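Local atomic coordinates of uncharacterized protein (Desulfotomaculum acetoxidans, PDB entry 3U4Y), a protein that is of unknown function but folds as a seven-bladed beta-propeller assigned to the lactonase family, whose enzymatic activity it may or may not share. Residues A[77-86]-A[113-123]; A[91-99]-A[157-165]. All coordinates share one frame; numbering follows the deposited sequence.

Contact 1 of 2, residues A[77-86]-A[113-123]; sequences VAIQEGQSSM and YSFLKNKFIST
K119, whose CA comes within packing distance of the Q80 side chain, takes a hydrogen bond on its carbonyl O from S114 N at 2.7 Å. This bond pins the hairpin turn that sets N118 and F120 against strand 77-81. Strands 77-81 and 119-123 cross at 42°; no hydrogen bond passes between the two segments, and the contact is made by side chains packing on each other and on backbone atoms. A78 CB touches N118 OD1 at 3.7 Å and lies 3.8 Å from Y113 OH, a hydroxyl hydrogen-bonded to Q66 of the same blade as A78. The Q80 chain bends at CG, which lies 3.4 Å from N118 O, while its CB sits at the edge of the F120 ring, 3.9 Å from CE2. F120 reaches this place with CG anti to its carbonyl carbon (chi1 -71°). Y113 CD1 lies over the centre of one ring face, and selenomethionine M86, from the loop after strand 77-81, meets the ring obliquely, its SE 5.4 Å from the centroid in a Met-aromatic contact. Replacing F120 by an alanine would remove the ring, and M86 CE and Q80 CB would probably lose their shared partner, with a gap opened beside Y113 CD1. Beyond the ring, Q83 CB meets T123 CG2 at 4.1 Å. Successive four-stranded antiparallel blades packed face to face, without strand pairing between them, make a beta-propeller.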
loop_
_atom_site.group_PDB
_atom_site.type_symbol
_atom_site.label_atom_id
_atom_site.label_comp_id
_atom_site.label_asym_id
_atom_site.label_seq_id
_atom_site.Cartn_x
_atom_site.Cartn_y
_atom_site.Cartn_z
ATOM N N VAL A 77 15.150 -15.513 -1.115
ATOM C CA VAL A 77 16.466 -15.402 -1.734
ATOM C C VAL A 77 17.375 -14.319 -1.165
ATOM O O VAL A 77 18.580 -14.318 -1.420
ATOM C CB VAL A 77 16.338 -15.190 -3.247
ATOM C CG1 VAL A 77 15.410 -16.245 -3.831
ATOM C CG2 VAL A 77 15.846 -13.774 -3.557
ATOM N N ALA A 78 16.808 -13.393 -0.406
ATOM C CA ALA A 78 17.623 -12.423 0.319
ATOM C C ALA A 78 16.978 -12.074 1.648
ATOM O O ALA A 78 15.752 -12.095 1.758
ATOM C CB ALA A 78 17.856 -11.165 -0.514
ATOM N N ILE A 79 17.812 -11.792 2.653
ATOM C CA ILE A 79 17.367 -11.233 3.935
ATOM C C ILE A 79 18.366 -10.180 4.396
ATOM O O ILE A 79 19.478 -10.517 4.809
ATOM C CB ILE A 79 17.199 -12.301 5.051
ATOM C CG1 ILE A 79 16.076 -13.280 4.694
ATOM C CG2 ILE A 79 16.898 -11.631 6.375
ATOM C CD1 ILE A 79 15.653 -14.207 5.796
ATOM N N GLN A 80 17.969 -8.909 4.310
ATOM C CA GLN A 80 18.828 -7.797 4.723
ATOM C C GLN A 80 18.257 -7.001 5.902
ATOM O O GLN A 80 17.038 -6.850 6.025
ATOM C CB GLN A 80 19.097 -6.877 3.537
ATOM C CG GLN A 80 19.986 -7.498 2.478
ATOM C CD GLN A 80 21.432 -7.607 2.927
ATOM O OE1 GLN A 80 21.888 -6.824 3.761
ATOM N NE2 GLN A 80 22.157 -8.580 2.381
ATOM N N GLU A 81 19.136 -6.511 6.775
ATOM C CA GLU A 81 18.706 -5.656 7.884
ATOM C C GLU A 81 18.882 -4.209 7.470
ATOM O O GLU A 81 19.865 -3.851 6.813
ATOM C CB GLU A 81 19.496 -5.929 9.178
ATOM C CG GLU A 81 20.034 -4.654 9.882
ATOM C CD GLU A 81 20.686 -4.900 11.256
ATOM O OE1 GLU A 81 20.290 -5.845 11.973
ATOM O OE2 GLU A 81 21.595 -4.124 11.625
ATOM N N GLY A 82 17.925 -3.373 7.843
ATOM C CA GLY A 82 18.038 -1.963 7.551
ATOM C C GLY A 82 18.578 -1.159 8.720
ATOM O O GLY A 82 18.656 -1.632 9.847
ATOM N N GLN A 83 18.953 0.076 8.429
ATOM C CA GLN A 83 19.361 1.032 9.435
ATOM C C GLN A 83 18.316 1.180 10.552
ATOM O O GLN A 83 18.661 1.242 11.740
ATOM C CB GLN A 83 19.604 2.374 8.752
ATOM C CG GLN A 83 21.032 2.873 8.823
ATOM C CD GLN A 83 21.195 3.997 9.845
ATOM O OE1 GLN A 83 20.834 3.850 11.018
ATOM N NE2 GLN A 83 21.723 5.134 9.393
ATOM N N SER A 84 17.042 1.241 10.176
ATOM C CA SER A 84 15.962 1.400 11.149
ATOM C C SER A 84 14.716 0.630 10.724
ATOM O O SER A 84 14.747 -0.105 9.739
ATOM C CB SER A 84 15.624 2.877 11.345
ATOM O OG SER A 84 15.151 3.456 10.138
ATOM N N SER A 85 13.621 0.804 11.466
ATOM C CA SER A 85 12.391 0.047 11.217
ATOM C C SER A 85 11.738 0.317 9.851
ATOM O O SER A 85 12.082 1.278 9.161
ATOM C CB SER A 85 11.377 0.342 12.302
ATOM O OG SER A 85 10.672 1.528 11.982
HETATM N N MSE A 86 10.767 -0.522 9.486
HETATM C CA MSE A 86 10.127 -0.460 8.178
HETATM C C MSE A 86 8.638 -0.764 8.237
HETATM O O MSE A 86 8.214 -1.578 9.056
HETATM C CB MSE A 86 10.756 -1.500 7.261
HETATM C CG MSE A 86 12.134 -1.167 6.785
HETATM SE SE MSE A 86 13.007 -2.776 6.151
HETATM C CE MSE A 86 14.851 -2.209 6.459
ATOM N N TYR A 113 16.096 0.052 -1.669
ATOM C CA TYR A 113 16.689 -1.272 -1.718
ATOM C C TYR A 113 16.785 -1.773 -3.164
ATOM O O TYR A 113 15.772 -1.812 -3.863
ATOM C CB TYR A 113 15.805 -2.188 -0.879
ATOM C CG TYR A 113 16.009 -3.665 -1.082
ATOM C CD1 TYR A 113 16.938 -4.375 -0.325
ATOM C CD2 TYR A 113 15.253 -4.360 -2.007
ATOM C CE1 TYR A 113 17.116 -5.733 -0.500
ATOM C CE2 TYR A 113 15.427 -5.725 -2.189
ATOM C CZ TYR A 113 16.356 -6.407 -1.432
ATOM O OH TYR A 113 16.513 -7.762 -1.625
ATOM N N SER A 114 17.993 -2.144 -3.610
ATOM C CA SER A 114 18.206 -2.634 -4.987
ATOM C C SER A 114 17.879 -4.113 -5.179
ATOM O O SER A 114 18.493 -4.962 -4.555
ATOM C CB SER A 114 19.644 -2.379 -5.452
ATOM O OG SER A 114 19.813 -2.717 -6.827
ATOM N N PHE A 115 16.931 -4.419 -6.058
ATOM C CA PHE A 115 16.546 -5.800 -6.334
ATOM C C PHE A 115 17.641 -6.547 -7.077
ATOM O O PHE A 115 17.726 -7.778 -7.027
ATOM C CB PHE A 115 15.308 -5.825 -7.212
ATOM C CG PHE A 115 14.015 -5.777 -6.459
ATOM C CD1 PHE A 115 13.340 -6.948 -6.142
ATOM C CD2 PHE A 115 13.446 -4.564 -6.106
ATOM C CE1 PHE A 115 12.136 -6.913 -5.472
ATOM C CE2 PHE A 115 12.238 -4.522 -5.433
ATOM C CZ PHE A 115 11.585 -5.697 -5.116
ATOM N N LEU A 116 18.457 -5.793 -7.801
ATOM C CA LEU A 116 19.544 -6.373 -8.572
ATOM C C LEU A 116 20.671 -6.749 -7.623
ATOM O O LEU A 116 21.149 -7.885 -7.622
ATOM C CB LEU A 116 20.040 -5.361 -9.602
ATOM C CG LEU A 116 18.993 -4.289 -9.937
ATOM C CD1 LEU A 116 19.658 -2.962 -10.275
ATOM C CD2 LEU A 116 18.042 -4.734 -11.056
ATOM N N LYS A 117 21.071 -5.780 -6.802
ATOM C CA LYS A 117 22.176 -5.940 -5.870
ATOM C C LYS A 117 21.732 -6.629 -4.592
ATOM O O LYS A 117 22.565 -7.066 -3.797
ATOM C CB LYS A 117 22.792 -4.585 -5.536
ATOM C CG LYS A 117 23.050 -3.699 -6.748
ATOM C CD LYS A 117 24.044 -2.592 -6.424
ATOM C CE LYS A 117 25.166 -2.553 -7.454
ATOM N NZ LYS A 117 26.426 -1.943 -6.930
ATOM N N ASN A 118 20.421 -6.740 -4.405
ATOM C CA ASN A 118 19.848 -7.401 -3.230
ATOM C C ASN A 118 20.253 -6.733 -1.909
ATOM O O ASN A 118 20.226 -7.382 -0.867
ATOM C CB ASN A 118 20.223 -8.889 -3.195
ATOM C CG ASN A 118 19.581 -9.696 -4.319
ATOM O OD1 ASN A 118 18.672 -10.483 -4.079
ATOM N ND2 ASN A 118 20.066 -9.517 -5.544
ATOM N N LYS A 119 20.619 -5.447 -1.968
ATOM C CA LYS A 119 21.024 -4.658 -0.794
ATOM C C LYS A 119 20.301 -3.303 -0.688
ATOM O O LYS A 119 19.569 -2.913 -1.603
ATOM C CB LYS A 119 22.529 -4.387 -0.825
ATOM C CG LYS A 119 23.320 -5.238 -1.794
ATOM C CD LYS A 119 24.475 -4.441 -2.393
ATOM C CE LYS A 119 23.986 -3.092 -2.933
ATOM N NZ LYS A 119 25.070 -2.326 -3.611
ATOM N N PHE A 120 20.516 -2.585 0.422
ATOM C CA PHE A 120 20.037 -1.206 0.546
ATOM C C PHE A 120 21.037 -0.231 -0.008
ATOM O O PHE A 120 22.228 -0.491 -0.013
ATOM C CB PHE A 120 19.715 -0.815 1.975
ATOM C CG PHE A 120 18.503 -1.473 2.511
ATOM C CD1 PHE A 120 17.282 -0.854 2.426
ATOM C CD2 PHE A 120 18.575 -2.727 3.082
ATOM C CE1 PHE A 120 16.140 -1.468 2.912
ATOM C CE2 PHE A 120 17.449 -3.344 3.578
ATOM C CZ PHE A 120 16.223 -2.712 3.490
ATOM N N ILE A 121 20.533 0.911 -0.450
ATOM C CA ILE A 121 21.301 1.831 -1.268
ATOM C C ILE A 121 21.354 3.190 -0.615
ATOM O O ILE A 121 22.401 3.825 -0.574
ATOM C CB ILE A 121 20.683 1.976 -2.685
ATOM C CG1 ILE A 121 20.978 0.735 -3.523
ATOM C CG2 ILE A 121 21.214 3.212 -3.384
ATOM C CD1 ILE A 121 21.347 1.047 -4.967
ATOM N N SER A 122 20.215 3.648 -0.115
ATOM C CA SER A 122 20.163 4.970 0.488
ATOM C C SER A 122 19.282 5.010 1.711
ATOM O O SER A 122 18.308 4.267 1.837
ATOM C CB SER A 122 19.705 6.034 -0.514
ATOM O OG SER A 122 19.828 7.333 0.047
ATOM N N THR A 123 19.644 5.907 2.611
ATOM C CA THR A 123 18.877 6.114 3.815
ATOM C C THR A 123 18.830 7.604 4.108
ATOM O O THR A 123 19.846 8.293 4.076
ATOM C CB THR A 123 19.486 5.336 4.983
ATOM O OG1 THR A 123 19.648 3.962 4.596
ATOM C CG2 THR A 123 18.583 5.417 6.197
#

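Contact 2 of 2, residues A[91-99]-A[157-165]; sequences ITPDDQFAV and KIDADGVLF
With CG anti to its carbonyl carbon (chi1 -60°), F97 sends its ring across to the turn at 159-162, and I158, with CG1 anti to the backbone N (chi1 -179°), extends CD1 back toward the base of the same side chain. The pair illustrates how neighbouring blades of a beta-propeller meet: strand 97-99 belongs to one four-stranded blade, and the hairpin joining strands 152-158 and 164-172 to the next. G162 CA rests over one face of the F97 ring, 3.7 Å from the centroid, in a CH-pi contact, and Q96 CG lies over the other face. The ring is thus held between two carbons, one from each blade, while A160 O lies at its edge and in its plane. G162 has a positive phi that suits glycine, and the lack of a side chain lets the ring lie directly against the backbone.

Beside F97 CB, I158 CD1 meets V99 CG2 tip to tip at 3.8 Å and T92 CG2 at 4.0 Å, the side chains of T92 and I158 crossing at about a right angle. V99 CG1 extends this apolar patch to L164 CD2, 4.3 Å away. Polar atoms shape both turns. D159 OD1 is approached by the backbone N atoms of D161, G162 and V163, all in weak hydrogen bonds, which helps to fix the turn that carries G162. Across from it, T92 OG1 accepts a hydrogen bond from F97 N at 3.1 Å, tying the type I turn 92-95 to the start of the strand. An Asx turn overlaps its end, in which Q96 N meets D94 OD1 at 2.7 Å from above the carboxylate plane, 36° out of it.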
loop_
_atom_site.group_PDB
_atom_site.type_symbol
_atom_site.label_atom_id
_atom_site.label_comp_id
_atom_site.label_asym_id
_atom_site.label_seq_id
_atom_site.Cartn_x
_atom_site.Cartn_y
_atom_site.Cartn_z
ATOM N N ILE A 91 7.274 -0.174 -4.742
ATOM C CA ILE A 91 8.348 -0.434 -5.684
ATOM C C ILE A 91 8.287 0.622 -6.767
ATOM O O ILE A 91 7.202 1.096 -7.109
ATOM C CB ILE A 91 8.175 -1.788 -6.346
ATOM C CG1 ILE A 91 7.351 -2.698 -5.435
ATOM C CG2 ILE A 91 9.525 -2.360 -6.689
ATOM C CD1 ILE A 91 7.995 -4.020 -5.093
ATOM N N THR A 92 9.445 1.000 -7.294
ATOM C CA THR A 92 9.494 1.919 -8.408
ATOM C C THR A 92 8.815 1.230 -9.566
ATOM O O THR A 92 8.715 -0.004 -9.571
ATOM C CB THR A 92 10.925 2.225 -8.776
ATOM O OG1 THR A 92 11.651 0.998 -8.856
ATOM C CG2 THR A 92 11.554 3.095 -7.728
ATOM N N PRO A 93 8.376 2.009 -10.572
ATOM C CA PRO A 93 7.524 1.411 -11.602
ATOM C C PRO A 93 8.324 0.442 -12.481
ATOM O O PRO A 93 7.739 -0.474 -13.062
ATOM C CB PRO A 93 7.085 2.617 -12.422
ATOM C CG PRO A 93 8.029 3.736 -12.059
ATOM C CD PRO A 93 9.005 3.251 -11.058
ATOM N N ASP A 94 9.643 0.643 -12.561
ATOM C CA ASP A 94 10.531 -0.248 -13.308
ATOM C C ASP A 94 10.973 -1.499 -12.541
ATOM O O ASP A 94 11.770 -2.278 -13.037
ATOM C CB ASP A 94 11.765 0.509 -13.805
ATOM C CG ASP A 94 12.654 0.983 -12.677
ATOM O OD1 ASP A 94 12.536 0.438 -11.555
ATOM O OD2 ASP A 94 13.477 1.897 -12.913
ATOM N N ASP A 95 10.483 -1.679 -11.325
ATOM C CA ASP A 95 10.768 -2.896 -10.579
ATOM C C ASP A 95 12.219 -2.985 -10.094
ATOM O O ASP A 95 12.629 -4.006 -9.558
ATOM C CB ASP A 95 10.447 -4.115 -11.438
ATOM C CG ASP A 95 8.949 -4.352 -11.618
ATOM O OD1 ASP A 95 8.180 -4.201 -10.646
ATOM O OD2 ASP A 95 8.539 -4.721 -12.741
ATOM N N GLN A 96 12.997 -1.925 -10.270
ATOM C CA GLN A 96 14.403 -1.971 -9.881
ATOM C C GLN A 96 14.619 -1.768 -8.373
ATOM O O GLN A 96 15.467 -2.427 -7.782
ATOM C CB GLN A 96 15.218 -0.960 -10.691
ATOM C CG GLN A 96 16.723 -1.032 -10.494
ATOM C CD GLN A 96 17.488 -0.153 -11.486
ATOM O OE1 GLN A 96 16.899 0.430 -12.409
ATOM N NE2 GLN A 96 18.810 -0.057 -11.302
ATOM N N PHE A 97 13.848 -0.866 -7.760
ATOM C CA PHE A 97 13.983 -0.540 -6.329
ATOM C C PHE A 97 12.708 -0.671 -5.517
ATOM O O PHE A 97 11.604 -0.508 -6.032
ATOM C CB PHE A 97 14.463 0.890 -6.135
ATOM C CG PHE A 97 15.776 1.165 -6.754
ATOM C CD1 PHE A 97 16.936 0.735 -6.148
ATOM C CD2 PHE A 97 15.858 1.852 -7.943
ATOM C CE1 PHE A 97 18.147 0.991 -6.723
ATOM C CE2 PHE A 97 17.071 2.113 -8.524
ATOM C CZ PHE A 97 18.214 1.686 -7.916
ATOM N N ALA A 98 12.887 -0.937 -4.227
ATOM C CA ALA A 98 11.795 -0.961 -3.263
ATOM C C ALA A 98 12.084 0.136 -2.283
ATOM O O ALA A 98 13.232 0.306 -1.886
ATOM C CB ALA A 98 11.754 -2.284 -2.539
ATOM N N VAL A 99 11.060 0.893 -1.896
ATOM C CA VAL A 99 11.267 1.990 -0.957
ATOM C C VAL A 99 10.387 1.848 0.273
ATOM O O VAL A 99 9.197 1.515 0.171
ATOM C CB VAL A 99 11.042 3.353 -1.594
ATOM C CG1 VAL A 99 11.337 4.409 -0.590
ATOM C CG2 VAL A 99 11.952 3.537 -2.780
ATOM N N LYS A 157 12.189 12.373 -3.397
ATOM C CA LYS A 157 12.735 11.992 -4.693
ATOM C C LYS A 157 13.534 10.697 -4.636
ATOM O O LYS A 157 14.228 10.425 -3.657
ATOM C CB LYS A 157 13.643 13.097 -5.207
ATOM C CG LYS A 157 13.244 13.617 -6.558
ATOM C CD LYS A 157 13.321 12.528 -7.577
ATOM C CE LYS A 157 13.882 13.061 -8.875
ATOM N NZ LYS A 157 14.088 11.942 -9.825
ATOM N N ILE A 158 13.431 9.898 -5.691
ATOM C CA ILE A 158 14.361 8.794 -5.906
ATOM C C ILE A 158 14.861 8.840 -7.326
ATOM O O ILE A 158 14.065 8.927 -8.261
ATOM C CB ILE A 158 13.727 7.413 -5.655
ATOM C CG1 ILE A 158 14.763 6.309 -5.886
ATOM C CG2 ILE A 158 12.496 7.190 -6.528
ATOM C CD1 ILE A 158 14.311 4.925 -5.429
ATOM N N ASP A 159 16.176 8.791 -7.500
ATOM C CA ASP A 159 16.737 8.830 -8.845
ATOM C C ASP A 159 16.935 7.441 -9.463
ATOM O O ASP A 159 16.462 6.423 -8.925
ATOM C CB ASP A 159 18.029 9.646 -8.886
ATOM C CG ASP A 159 19.144 9.022 -8.078
ATOM O OD1 ASP A 159 19.155 7.781 -7.916
ATOM O OD2 ASP A 159 20.016 9.784 -7.607
ATOM N N ALA A 160 17.625 7.431 -10.606
ATOM C CA ALA A 160 17.919 6.227 -11.382
ATOM C C ALA A 160 18.760 5.218 -10.595
ATOM O O ALA A 160 18.667 4.004 -10.814
ATOM C CB ALA A 160 18.633 6.620 -12.633
ATOM N N ASP A 161 19.565 5.741 -9.673
ATOM C CA ASP A 161 20.451 4.950 -8.828
ATOM C C ASP A 161 19.807 4.437 -7.549
ATOM O O ASP A 161 20.337 3.526 -6.924
ATOM C CB ASP A 161 21.674 5.778 -8.424
ATOM C CG ASP A 161 22.576 6.097 -9.598
ATOM O OD1 ASP A 161 22.431 5.457 -10.667
ATOM O OD2 ASP A 161 23.443 6.985 -9.435
ATOM N N GLY A 162 18.694 5.026 -7.127
ATOM C CA GLY A 162 18.077 4.614 -5.876
ATOM C C GLY A 162 18.345 5.573 -4.727
ATOM O O GLY A 162 17.777 5.447 -3.641
ATOM N N VAL A 163 19.216 6.542 -4.970
ATOM C CA VAL A 163 19.475 7.596 -4.010
ATOM C C VAL A 163 18.192 8.387 -3.714
ATOM O O VAL A 163 17.475 8.806 -4.624
ATOM C CB VAL A 163 20.552 8.547 -4.546
ATOM C CG1 VAL A 163 21.205 9.304 -3.424
ATOM C CG2 VAL A 163 21.583 7.771 -5.305
ATOM N N LEU A 164 17.910 8.591 -2.434
ATOM C CA LEU A 164 16.735 9.335 -2.010
ATOM C C LEU A 164 17.080 10.792 -1.721
ATOM O O LEU A 164 18.215 11.109 -1.363
ATOM C CB LEU A 164 16.141 8.685 -0.769
ATOM C CG LEU A 164 15.720 7.228 -0.953
ATOM C CD1 LEU A 164 15.637 6.494 0.368
ATOM C CD2 LEU A 164 14.394 7.176 -1.662
ATOM N N PHE A 165 16.092 11.670 -1.890
ATOM C CA PHE A 165 16.248 13.104 -1.656
ATOM C C PHE A 165 15.026 13.672 -0.948
ATOM O O PHE A 165 13.900 13.204 -1.125
ATOM C CB PHE A 165 16.453 13.861 -2.967
ATOM C CG PHE A 165 17.676 13.436 -3.733
ATOM C CD1 PHE A 165 18.857 14.167 -3.647
ATOM C CD2 PHE A 165 17.647 12.309 -4.547
ATOM C CE1 PHE A 165 19.989 13.782 -4.355
ATOM C CE2 PHE A 165 18.776 11.916 -5.258
ATOM C CZ PHE A 165 19.947 12.655 -5.160
#

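In the fold
Contacts 1 and 2 lie on the two flanks of a single blade, the antiparallel sheet of strands 89-91, 97-100, 109-114 and 119-125. Contact 1 joins it to the preceding blade, contact 2 to the following one. Their centres are 12 Å apart, on the same side of the chain's centre. Along the chain the segments alternate: 77-86, 91-99, 113-123, 157-165. Within the shared sheet, strands 97-100 and 109-114 are neighbours, and Y113 N probably bonds to A98 O at 2.9 Å, linking the two sites directly. As a worked example of propeller architecture, the blade is held internally by strand hydrogen bonds, while packing, with a few side-chain hydrogen bonds, joins it to the blades on both flanks.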